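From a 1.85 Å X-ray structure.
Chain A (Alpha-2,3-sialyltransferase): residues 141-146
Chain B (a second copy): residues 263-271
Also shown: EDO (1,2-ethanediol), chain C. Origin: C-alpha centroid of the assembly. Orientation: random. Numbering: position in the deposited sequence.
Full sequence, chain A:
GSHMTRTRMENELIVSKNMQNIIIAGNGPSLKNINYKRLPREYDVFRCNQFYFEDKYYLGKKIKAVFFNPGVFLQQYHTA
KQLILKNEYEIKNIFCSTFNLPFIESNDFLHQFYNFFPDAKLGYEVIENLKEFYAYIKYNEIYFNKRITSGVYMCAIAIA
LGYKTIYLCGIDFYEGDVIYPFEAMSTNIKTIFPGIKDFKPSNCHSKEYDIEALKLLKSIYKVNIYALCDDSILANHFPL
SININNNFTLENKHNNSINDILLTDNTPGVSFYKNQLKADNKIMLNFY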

ATOM      1  N   GLU A 141       1.040  25.758   8.615  1.00 23.59           N
ATOM      2  CA  GLU A 141       1.777  24.885   9.539  1.00 23.74           C
ATOM      3  C   GLU A 141       3.212  24.712   9.138  1.00 24.68           C
ATOM      4  O   GLU A 141       4.197  24.992   9.944  1.00 23.92           O
ATOM      5  CB  GLU A 141       1.067  23.523   9.611  1.00 25.99           C
ATOM      6  CG  GLU A 141       1.814  22.461  10.434  1.00 23.96           C
ATOM      7  CD  GLU A 141       1.638  22.636  11.925  1.00 31.66           C
ATOM      8  OE1 GLU A 141       0.504  22.762  12.409  1.00 23.28           O
ATOM      9  OE2 GLU A 141       2.669  22.633  12.636  1.00 25.79           O
ATOM     10  N   ILE A 142       3.459  24.214   7.923  1.00 22.34           N
ATOM     11  CA  ILE A 142       4.853  23.894   7.536  1.00 22.86           C
ATOM     12  C   ILE A 142       5.777  25.097   7.465  1.00 23.90           C
ATOM     13  O   ILE A 142       6.943  25.056   7.965  1.00 24.50           O
ATOM     14  CB  ILE A 142       4.887  23.149   6.109  1.00 22.72           C
ATOM     15  CG1 ILE A 142       4.198  21.766   6.266  1.00 21.50           C
ATOM     16  CG2 ILE A 142       6.332  23.002   5.598  1.00 21.38           C
ATOM     17  CD1 ILE A 142       3.557  21.193   4.928  1.00 22.37           C
ATOM     18  N   TYR A 143       5.319  26.152   6.811  1.00 23.99           N
ATOM     19  CA  TYR A 143       6.222  27.257   6.512  1.00 25.07           C
ATOM     20  C   TYR A 143       6.187  28.348   7.589  1.00 25.28           C
ATOM     21  O   TYR A 143       7.091  29.205   7.647  1.00 27.06           O
ATOM     22  CB  TYR A 143       5.866  27.873   5.185  1.00 24.19           C
ATOM     23  CG  TYR A 143       6.225  26.947   4.023  1.00 24.68           C
ATOM     24  CD1 TYR A 143       7.487  26.976   3.440  1.00 21.70           C
ATOM     25  CD2 TYR A 143       5.297  26.002   3.551  1.00 24.82           C
ATOM     26  CE1 TYR A 143       7.829  26.110   2.398  1.00 21.74           C
ATOM     27  CE2 TYR A 143       5.607  25.171   2.480  1.00 19.87           C
ATOM     28  CZ  TYR A 143       6.828  25.216   1.907  1.00 24.13           C
ATOM     29  OH  TYR A 143       7.063  24.384   0.859  1.00 24.42           O
ATOM     30  N   PHE A 144       5.163  28.349   8.408  1.00 25.63           N
ATOM     31  CA  PHE A 144       5.008  29.498   9.334  1.00 27.37           C
ATOM     32  C   PHE A 144       4.762  29.069  10.764  1.00 28.87           C
ATOM     33  O   PHE A 144       4.625  29.951  11.629  1.00 29.78           O
ATOM     34  CB  PHE A 144       3.909  30.485   8.883  1.00 27.63           C
ATOM     35  CG  PHE A 144       4.160  31.108   7.518  1.00 27.58           C
ATOM     36  CD1 PHE A 144       5.053  32.180   7.349  1.00 31.42           C
ATOM     37  CD2 PHE A 144       3.511  30.625   6.398  1.00 32.50           C
ATOM     38  CE1 PHE A 144       5.287  32.750   6.092  1.00 32.20           C
ATOM     39  CE2 PHE A 144       3.753  31.168   5.145  1.00 28.06           C
ATOM     40  CZ  PHE A 144       4.641  32.231   4.977  1.00 30.59           C
ATOM     41  N   ASN A 145       4.651  27.756  11.019  1.00 28.89           N
ATOM     42  CA  ASN A 145       4.462  27.243  12.382  1.00 29.09           C
ATOM     43  C   ASN A 145       3.206  27.777  13.031  1.00 29.51           C
ATOM     44  O   ASN A 145       3.184  28.104  14.208  1.00 29.95           O
ATOM     45  CB  ASN A 145       5.718  27.571  13.216  1.00 30.78           C
ATOM     46  CG  ASN A 145       5.741  26.857  14.549  1.00 32.93           C
ATOM     47  OD1 ASN A 145       5.327  25.691  14.678  1.00 32.70           O
ATOM     48  ND2 ASN A 145       6.237  27.564  15.574  1.00 38.74           N
ATOM     49  N   LYS A 146       2.144  27.890  12.243  1.00 26.74           N
ATOM     50  CA  LYS A 146       0.825  28.253  12.726  1.00 28.03           C
ATOM     51  C   LYS A 146      -0.108  27.053  12.653  1.00 27.02           C
ATOM     52  O   LYS A 146      -0.199  26.417  11.602  1.00 26.50           O
ATOM     53  CB  LYS A 146       0.250  29.397  11.874  1.00 28.21           C
ATOM     54  CG  LYS A 146       0.934  30.768  12.126  1.00 29.70           C
ATOM     55  CD  LYS A 146       0.019  31.929  11.700  1.00 31.09           C
ATOM     56  CE  LYS A 146      -0.150  32.004  10.211  1.00 37.02           C
ATOM     57  NZ  LYS A 146      -1.129  33.103   9.790  1.00 36.47           N
TER
ATOM     58  N   LEU B 263      13.536  31.909   0.582  1.00 29.56           N
ATOM     59  CA  LEU B 263      14.145  31.023   1.558  1.00 30.49           C
ATOM     60  C   LEU B 263      13.056  30.651   2.547  1.00 28.53           C
ATOM     61  O   LEU B 263      12.104  31.394   2.724  1.00 30.40           O
ATOM     62  CB  LEU B 263      15.245  31.801   2.316  1.00 29.68           C
ATOM     63  CG  LEU B 263      16.725  31.663   1.901  1.00 34.58           C
ATOM     64  CD1 LEU B 263      17.031  31.376   0.450  1.00 35.25           C
ATOM     65  CD2 LEU B 263      17.562  32.856   2.482  1.00 32.99           C
ATOM     66  N   THR B 264      13.228  29.553   3.272  1.00 28.85           N
ATOM     67  CA  THR B 264      12.210  29.164   4.240  1.00 29.06           C
ATOM     68  C   THR B 264      12.759  29.404   5.647  1.00 30.46           C
ATOM     69  O   THR B 264      13.944  29.296   5.853  1.00 30.89           O
ATOM     70  CB  THR B 264      11.834  27.689   4.047  1.00 29.45           C
ATOM     71  OG1 THR B 264      13.020  26.901   4.113  1.00 30.90           O
ATOM     72  CG2 THR B 264      11.245  27.492   2.623  1.00 28.36           C
ATOM     73  N   ASP B 265      11.885  29.704   6.586  1.00 31.51           N
ATOM     74  CA  ASP B 265      12.245  29.740   8.013  1.00 32.27           C
ATOM     75  C   ASP B 265      12.397  28.334   8.588  1.00 33.40           C
ATOM     76  O   ASP B 265      11.703  27.399   8.179  1.00 32.17           O
ATOM     77  CB  ASP B 265      11.171  30.482   8.775  1.00 32.36           C
ATOM     78  CG  ASP B 265      11.241  31.992   8.568  1.00 32.67           C
ATOM     79  OD1 ASP B 265      12.310  32.487   8.153  1.00 37.66           O
ATOM     80  OD2 ASP B 265      10.236  32.684   8.831  1.00 32.13           O
ATOM     81  N   ASN B 266      13.292  28.195   9.560  1.00 33.05           N
ATOM     82  CA  ASN B 266      13.531  26.955  10.249  1.00 33.17           C
ATOM     83  C   ASN B 266      12.415  26.569  11.246  1.00 32.05           C
ATOM     84  O   ASN B 266      12.638  26.438  12.465  1.00 31.33           O
ATOM     85  CB  ASN B 266      14.874  27.069  10.954  1.00 35.75           C
ATOM     86  CG  ASN B 266      15.366  25.749  11.493  1.00 40.61           C
ATOM     87  OD1 ASN B 266      15.677  25.635  12.697  1.00 50.45           O
ATOM     88  ND2 ASN B 266      15.484  24.748  10.613  1.00 48.07           N
ATOM     89  N   THR B 267      11.185  26.396  10.748  1.00 29.08           N
ATOM     90  CA  THR B 267      10.099  25.869  11.569  1.00 27.14           C
ATOM     91  C   THR B 267      10.268  24.360  11.882  1.00 26.50           C
ATOM     92  O   THR B 267      11.173  23.692  11.341  1.00 27.21           O
ATOM     93  CB  THR B 267       8.765  26.046  10.825  1.00 27.62           C
ATOM     94  OG1 THR B 267       8.835  25.261   9.633  1.00 26.27           O
ATOM     95  CG2 THR B 267       8.520  27.501  10.488  1.00 28.09           C
ATOM     96  N   PRO B 268       9.443  23.803  12.781  1.00 26.56           N
ATOM     97  CA  PRO B 268       9.563  22.364  13.031  1.00 25.58           C
ATOM     98  C   PRO B 268       9.338  21.562  11.734  1.00 24.23           C
ATOM     99  O   PRO B 268      10.038  20.626  11.467  1.00 21.91           O
ATOM    100  CB  PRO B 268       8.472  22.099  14.044  1.00 26.03           C
ATOM    101  CG  PRO B 268       8.420  23.374  14.816  1.00 28.36           C
ATOM    102  CD  PRO B 268       8.472  24.418  13.703  1.00 27.63           C
ATOM    103  N   GLY B 269       8.409  22.005  10.909  1.00 23.80           N
ATOM    104  CA  GLY B 269       8.112  21.249   9.670  1.00 23.69           C
ATOM    105  C   GLY B 269       9.199  21.352   8.616  1.00 23.53           C
ATOM    106  O   GLY B 269       9.563  20.354   8.026  1.00 23.40           O
ATOM    107  N   VAL B 270       9.703  22.564   8.380  1.00 24.03           N
ATOM    108  CA  VAL B 270      10.804  22.787   7.441  1.00 24.21           C
ATOM    109  C   VAL B 270      12.019  22.052   7.962  1.00 25.28           C
ATOM    110  O   VAL B 270      12.726  21.412   7.183  1.00 24.20           O
ATOM    111  CB  VAL B 270      11.119  24.308   7.218  1.00 25.17           C
ATOM    112  CG1 VAL B 270      12.422  24.493   6.490  1.00 25.20           C
ATOM    113  CG2 VAL B 270      10.033  24.966   6.345  1.00 25.92           C
ATOM    114  N   SER B 271      12.318  22.149   9.273  1.00 27.33           N
ATOM    115  CA  SER B 271      13.535  21.438   9.741  1.00 26.47           C
ATOM    116  C   SER B 271      13.439  19.929   9.571  1.00 26.41           C
ATOM    117  O   SER B 271      14.400  19.303   9.194  1.00 26.56           O
ATOM    118  CB  SER B 271      14.005  21.855  11.181  1.00 29.43           C
ATOM    119  OG  SER B 271      12.891  21.961  12.008  1.00 36.16           O
TER
HETATM  120  C1  EDO C 701       8.530  30.574   4.940  1.00 33.42           C
HETATM  121  O1  EDO C 701       8.933  29.521   5.836  1.00 29.38           O
HETATM  122  C2  EDO C 701       8.676  31.962   5.523  1.00 36.01           C
HETATM  123  O2  EDO C 701      10.070  32.192   5.467  1.00 41.98           O
HETATM  124  O   HOH W   1       6.268  23.899  11.227  1.00 29.93           O
HETATM  125  O   HOH W   2       7.934  31.344   9.234  1.00 39.44           O

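The contact is built where one helix finishes and another starts. Ile A142 and Tyr A143 lie in the last turn of the chain A helix, where Ile A142 O and Tyr A143 O have no helical partner within the stretch, and the chain B helix begins at Pro B268 with Thr B267 as its N-cap. With chi1 at 63° (p), Thr B267 OG1 accepts from Val B270 N at 3.1 Å, the capping bond, and donates to Ile A142 O at 2.5 Å, a short hydrogen bond across the interface. The same rotamer lays Thr B267 CG2 3.6 Å from the backbone Tyr A143 O and 3.9 Å from the side-chain Asn A145 CB. A beta-branched hydroxyl residue suits this buried site because it supplies cap, cross-chain donor and methyl packing together.

Gly B269 lets the backbones approach closely: Gly B269 CA lies 4.7 Å from Ile A142 CA, and an ideal CB would point toward chain A, a tight 3.3 Å from that same Ile A142 CA. Beside it, water 1 donates to Glu A141 O at 2.7 Å and accepts from Gly B269 N at 2.9 Å, joining a carbonyl of one helix to a first-turn amide of the other.

Val B270, chi1 168° (t), sets Val B270 CG2 3.5 Å from Ile A142 O and 4.3 Å from Ile A142 CG2. The isoleucine, m at chi1 and t at chi2, offers that methyl while the end of its side chain leads away from chain B. Tyr A143 differs: its CA-to-CB bond points away, yet its end comes nearer. Its chi1 of -71° (m) swings the ring toward chain B, and chi2 of -88° sets the ring plane so that an edge meets Thr B264 CG2, 3.7 Å from Tyr A143 CE1. Its OH is satisfied elsewhere in the structure.

Asn A145 leaves the helix with positive phi, a conformation asparagine tolerates well. Its CA-to-CB bond points toward chain B, and with chi1 at -169° (t) Asn A145 OD1 comes 3.5 Å from Pro B268 CD. Proline fits the first helical turn, where its missing amide hydrogen costs no helical bond.

Tyr A143 O, meanwhile, is reached through small molecules. Water 2 donates to Tyr A143 O at 2.8 Å and to Asp B265 OD2 at 2.7 Å; ethanediol O1, probably from the crystallisation liquor, donates to Tyr A143 O at 2.6 Å and accepts from Asp B265 N at 3.1 Å. The rule is economical: satisfy last-turn carbonyls with a capping hydroxyl, water and a bound diol, and pack methyls around them.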